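Local coordinates for protein E1 (Kluyveromyces marxianus, PDB 3VX6) that activates the ubiquitin-like proteins Atg12 and Atg8 as an E1-like enzyme, for their conjugation to Atg5 and phosphatidylethanolamine in autophagy, at residues 193-199 / 222-228. Residues are numbered along the deposited sequence; the frame is centred on the assembly and turned at random.
Sequences LKVCEKV and WSKLSPR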
ATOM      1  N   LEU A 193      -4.164  17.808  -8.581  1.00 42.90           N
ATOM      2  CA  LEU A 193      -4.334  16.659  -9.462  1.00 43.01           C
ATOM      3  C   LEU A 193      -5.172  17.016 -10.672  1.00 42.09           C
ATOM      4  O   LEU A 193      -4.984  16.439 -11.735  1.00 42.47           O
ATOM      5  CB  LEU A 193      -4.953  15.482  -8.703  1.00 42.70           C
ATOM      6  CG  LEU A 193      -3.956  14.856  -7.724  1.00 42.55           C
ATOM      7  CD1 LEU A 193      -4.682  13.974  -6.723  1.00 44.39           C
ATOM      8  CD2 LEU A 193      -2.910  14.079  -8.501  1.00 43.02           C
ATOM      9  N   LYS A 194      -6.077  17.974 -10.518  1.00 41.16           N
ATOM     10  CA  LYS A 194      -6.912  18.400 -11.633  1.00 41.80           C
ATOM     11  C   LYS A 194      -6.117  19.163 -12.685  1.00 42.77           C
ATOM     12  O   LYS A 194      -6.522  19.203 -13.850  1.00 43.83           O
ATOM     13  CB  LYS A 194      -8.057  19.278 -11.142  1.00 40.68           C
ATOM     14  CG  LYS A 194      -9.110  18.504 -10.382  1.00 42.43           C
ATOM     15  CD  LYS A 194     -10.210  19.401  -9.869  1.00 43.01           C
ATOM     16  CE  LYS A 194     -11.283  18.577  -9.170  1.00 45.87           C
ATOM     17  NZ  LYS A 194     -12.323  19.436  -8.524  1.00 49.01           N
ATOM     18  N   VAL A 195      -4.984  19.747 -12.282  1.00 42.28           N
ATOM     19  CA  VAL A 195      -4.150  20.526 -13.196  1.00 40.93           C
ATOM     20  C   VAL A 195      -2.713  20.030 -13.355  1.00 41.68           C
ATOM     21  O   VAL A 195      -1.978  20.524 -14.207  1.00 42.85           O
ATOM     22  CB  VAL A 195      -4.080  22.020 -12.763  1.00 40.93           C
ATOM     23  CG1 VAL A 195      -5.476  22.535 -12.441  1.00 39.95           C
ATOM     24  CG2 VAL A 195      -3.161  22.182 -11.559  1.00 39.89           C
ATOM     25  N   CYS A 196      -2.299  19.066 -12.544  1.00 41.92           N
ATOM     26  CA  CYS A 196      -0.929  18.570 -12.641  1.00 42.85           C
ATOM     27  C   CYS A 196      -0.689  17.836 -13.958  1.00 43.15           C
ATOM     28  O   CYS A 196      -1.622  17.295 -14.554  1.00 42.81           O
ATOM     29  CB  CYS A 196      -0.617  17.629 -11.484  1.00 43.87           C
ATOM     30  SG  CYS A 196      -1.467  16.049 -11.599  1.00 45.15           S
ATOM     31  N   GLU A 197       0.567  17.822 -14.399  1.00 43.12           N
ATOM     32  CA  GLU A 197       0.945  17.161 -15.642  1.00 43.49           C
ATOM     33  C   GLU A 197       1.055  15.686 -15.368  1.00 43.87           C
ATOM     34  O   GLU A 197       0.858  14.857 -16.262  1.00 44.62           O
ATOM     35  CB  GLU A 197       2.313  17.636 -16.147  1.00 44.09           C
ATOM     36  CG  GLU A 197       2.391  19.080 -16.542  1.00 45.00           C
ATOM     37  CD  GLU A 197       2.714  19.983 -15.380  1.00 45.73           C
ATOM     38  OE1 GLU A 197       3.820  19.830 -14.806  1.00 44.59           O
ATOM     39  OE2 GLU A 197       1.858  20.841 -15.050  1.00 47.15           O
ATOM     40  N   LYS A 198       1.392  15.370 -14.121  1.00 43.72           N
ATOM     41  CA  LYS A 198       1.558  13.992 -13.724  1.00 41.95           C
ATOM     42  C   LYS A 198       1.687  13.787 -12.238  1.00 41.41           C
ATOM     43  O   LYS A 198       1.750  14.735 -11.463  1.00 42.25           O
ATOM     44  CB  LYS A 198       2.779  13.403 -14.423  1.00 43.88           C
ATOM     45  CG  LYS A 198       4.031  14.227 -14.322  1.00 43.19           C
ATOM     46  CD  LYS A 198       4.985  13.811 -15.423  1.00 43.80           C
ATOM     47  CE  LYS A 198       6.312  14.549 -15.339  1.00 44.59           C
ATOM     48  NZ  LYS A 198       7.138  14.289 -16.551  1.00 41.52           N
ATOM     49  N   VAL A 199       1.712  12.514 -11.868  1.00 40.03           N
ATOM     50  CA  VAL A 199       1.834  12.062 -10.499  1.00 37.70           C
ATOM     51  C   VAL A 199       3.129  11.285 -10.356  1.00 36.52           C
ATOM     52  O   VAL A 199       3.433  10.431 -11.179  1.00 36.11           O
ATOM     53  CB  VAL A 199       0.665  11.137 -10.138  1.00 38.78           C
ATOM     54  CG1 VAL A 199       0.940  10.412  -8.810  1.00 38.84           C
ATOM     55  CG2 VAL A 199      -0.611  11.957 -10.065  1.00 39.91           C
ATOM     56  N   TRP A 222      -7.243   9.536  -9.138  1.00 34.06           N
ATOM     57  CA  TRP A 222      -6.948  10.584 -10.076  1.00 37.22           C
ATOM     58  C   TRP A 222      -8.019  10.631 -11.187  1.00 38.57           C
ATOM     59  O   TRP A 222      -8.391  11.709 -11.656  1.00 38.08           O
ATOM     60  CB  TRP A 222      -5.569  10.315 -10.651  1.00 38.84           C
ATOM     61  CG  TRP A 222      -4.954  11.454 -11.330  1.00 39.43           C
ATOM     62  CD1 TRP A 222      -5.438  12.733 -11.429  1.00 38.89           C
ATOM     63  CD2 TRP A 222      -3.724  11.429 -12.043  1.00 39.14           C
ATOM     64  NE1 TRP A 222      -4.574  13.503 -12.169  1.00 39.10           N
ATOM     65  CE2 TRP A 222      -3.511  12.725 -12.557  1.00 37.96           C
ATOM     66  CE3 TRP A 222      -2.774  10.435 -12.296  1.00 38.80           C
ATOM     67  CZ2 TRP A 222      -2.393  13.048 -13.316  1.00 38.87           C
ATOM     68  CZ3 TRP A 222      -1.665  10.756 -13.048  1.00 38.88           C
ATOM     69  CH2 TRP A 222      -1.480  12.052 -13.550  1.00 40.25           C
ATOM     70  N   SER A 223      -8.513   9.454 -11.580  1.00 38.86           N
ATOM     71  CA  SER A 223      -9.536   9.305 -12.615  1.00 40.11           C
ATOM     72  C   SER A 223     -10.806  10.078 -12.330  1.00 41.03           C
ATOM     73  O   SER A 223     -11.279  10.845 -13.159  1.00 42.65           O
ATOM     74  CB  SER A 223      -9.933   7.834 -12.781  1.00 40.08           C
ATOM     75  OG  SER A 223      -8.959   7.097 -13.484  1.00 44.64           O
ATOM     76  N   LYS A 224     -11.378   9.834 -11.164  1.00 41.24           N
ATOM     77  CA  LYS A 224     -12.610  10.486 -10.782  1.00 43.18           C
ATOM     78  C   LYS A 224     -12.430  11.980 -10.504  1.00 43.19           C
ATOM     79  O   LYS A 224     -13.347  12.768 -10.734  1.00 44.33           O
ATOM     80  CB  LYS A 224     -13.205   9.763  -9.563  1.00 44.58           C
ATOM     81  CG  LYS A 224     -13.717   8.362  -9.897  1.00 48.22           C
ATOM     82  CD  LYS A 224     -14.107   7.569  -8.660  1.00 51.03           C
ATOM     83  CE  LYS A 224     -14.415   6.106  -9.000  1.00 54.32           C
ATOM     84  NZ  LYS A 224     -15.782   5.885  -9.569  1.00 55.85           N
ATOM     85  N   LEU A 225     -11.249  12.357 -10.024  1.00 42.32           N
ATOM     86  CA  LEU A 225     -10.932  13.746  -9.697  1.00 40.91           C
ATOM     87  C   LEU A 225     -10.698  14.523 -10.964  1.00 39.90           C
ATOM     88  O   LEU A 225     -11.257  15.584 -11.181  1.00 39.20           O
ATOM     89  CB  LEU A 225      -9.655  13.834  -8.857  1.00 40.54           C
ATOM     90  CG  LEU A 225      -9.779  13.558  -7.373  1.00 40.20           C
ATOM     91  CD1 LEU A 225      -8.459  13.862  -6.694  1.00 39.64           C
ATOM     92  CD2 LEU A 225     -10.885  14.426  -6.810  1.00 39.90           C
ATOM     93  N   SER A 226      -9.826  13.995 -11.794  1.00 40.79           N
ATOM     94  CA  SER A 226      -9.522  14.662 -13.016  1.00 42.01           C
ATOM     95  C   SER A 226      -9.824  13.695 -14.157  1.00 43.12           C
ATOM     96  O   SER A 226      -8.972  12.909 -14.580  1.00 42.78           O
ATOM     97  CB  SER A 226      -8.045  15.082 -13.013  1.00 42.42           C
ATOM     98  OG  SER A 226      -7.710  15.822 -14.169  1.00 43.61           O
ATOM     99  N   PRO A 227     -11.047  13.739 -14.678  1.00 44.28           N
ATOM    100  CA  PRO A 227     -11.346  12.824 -15.787  1.00 43.60           C
ATOM    101  C   PRO A 227     -10.434  13.263 -16.945  1.00 42.64           C
ATOM    102  O   PRO A 227     -10.366  14.442 -17.280  1.00 41.48           O
ATOM    103  CB  PRO A 227     -12.846  13.024 -16.024  1.00 44.44           C
ATOM    104  CG  PRO A 227     -13.159  14.393 -15.435  1.00 45.48           C
ATOM    105  CD  PRO A 227     -12.088  14.755 -14.438  1.00 44.62           C
ATOM    106  N   ARG A 228      -9.662  12.322 -17.477  1.00 42.50           N
ATOM    107  CA  ARG A 228      -8.751  12.605 -18.569  1.00 43.47           C
ATOM    108  C   ARG A 228      -8.665  11.432 -19.516  1.00 45.29           C
ATOM    109  O   ARG A 228      -9.048  10.315 -19.181  1.00 45.36           O
ATOM    110  CB  ARG A 228      -7.351  12.897 -18.032  1.00 41.81           C
ATOM    111  CG  ARG A 228      -7.313  13.846 -16.872  1.00 37.23           C
ATOM    112  CD  ARG A 228      -5.884  14.029 -16.485  1.00 36.64           C
ATOM    113  NE  ARG A 228      -5.685  14.989 -15.414  1.00 34.49           N
ATOM    114  CZ  ARG A 228      -4.494  15.508 -15.160  1.00 34.42           C
ATOM    115  NH1 ARG A 228      -3.463  15.137 -15.912  1.00 34.97           N
ATOM    116  NH2 ARG A 228      -4.327  16.375 -14.178  1.00 31.78           N
TER
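Leu193 O accepts a hydrogen bond from the indole Trp222 NE1 at 3.0 Å, with the donor tilted 34° out of the carbonyl plane, and a weak one from Arg228 NH2. Cys196 O is gripped end-on by both terminal nitrogens of Arg228: NH2 lies 2.9 Å from it, in the carbonyl plane on a lone pair, and NH1 lies 3.1 Å from it. Within 222-228, Ser226 OG accepts a bond from Arg228 NE (N-H...O angle 172°), which helps fix the guanidinium plane. The contact brings the C-terminal end of helix 215-225, the helix of a beta-alpha-beta unit with parallel strands 198-202 and 231-236, and the loop after it against the start of the first strand, the preceding turn and the end of helix 190-195. Two methyls lie over one face of the indole, each 12° off the ring normal, as CH-pi contacts: Val199 CG2 sits 3.4 Å from the centroid of the six-membered ring of Trp222, and Leu193 CD2 4.1 Å from that of its five-membered ring. Cys196 SG makes an oblique sulfur-aromatic contact, 3.6 Å from Trp222 CZ2. A leucine here, lacking indole N-H and flat ring, would probably leave Leu193 O with just the weak Arg228 bond and open a gap beside Val199 CG2. The other Leu193 methyl, CD1, meets Leu225 CD1 at 3.8 Å.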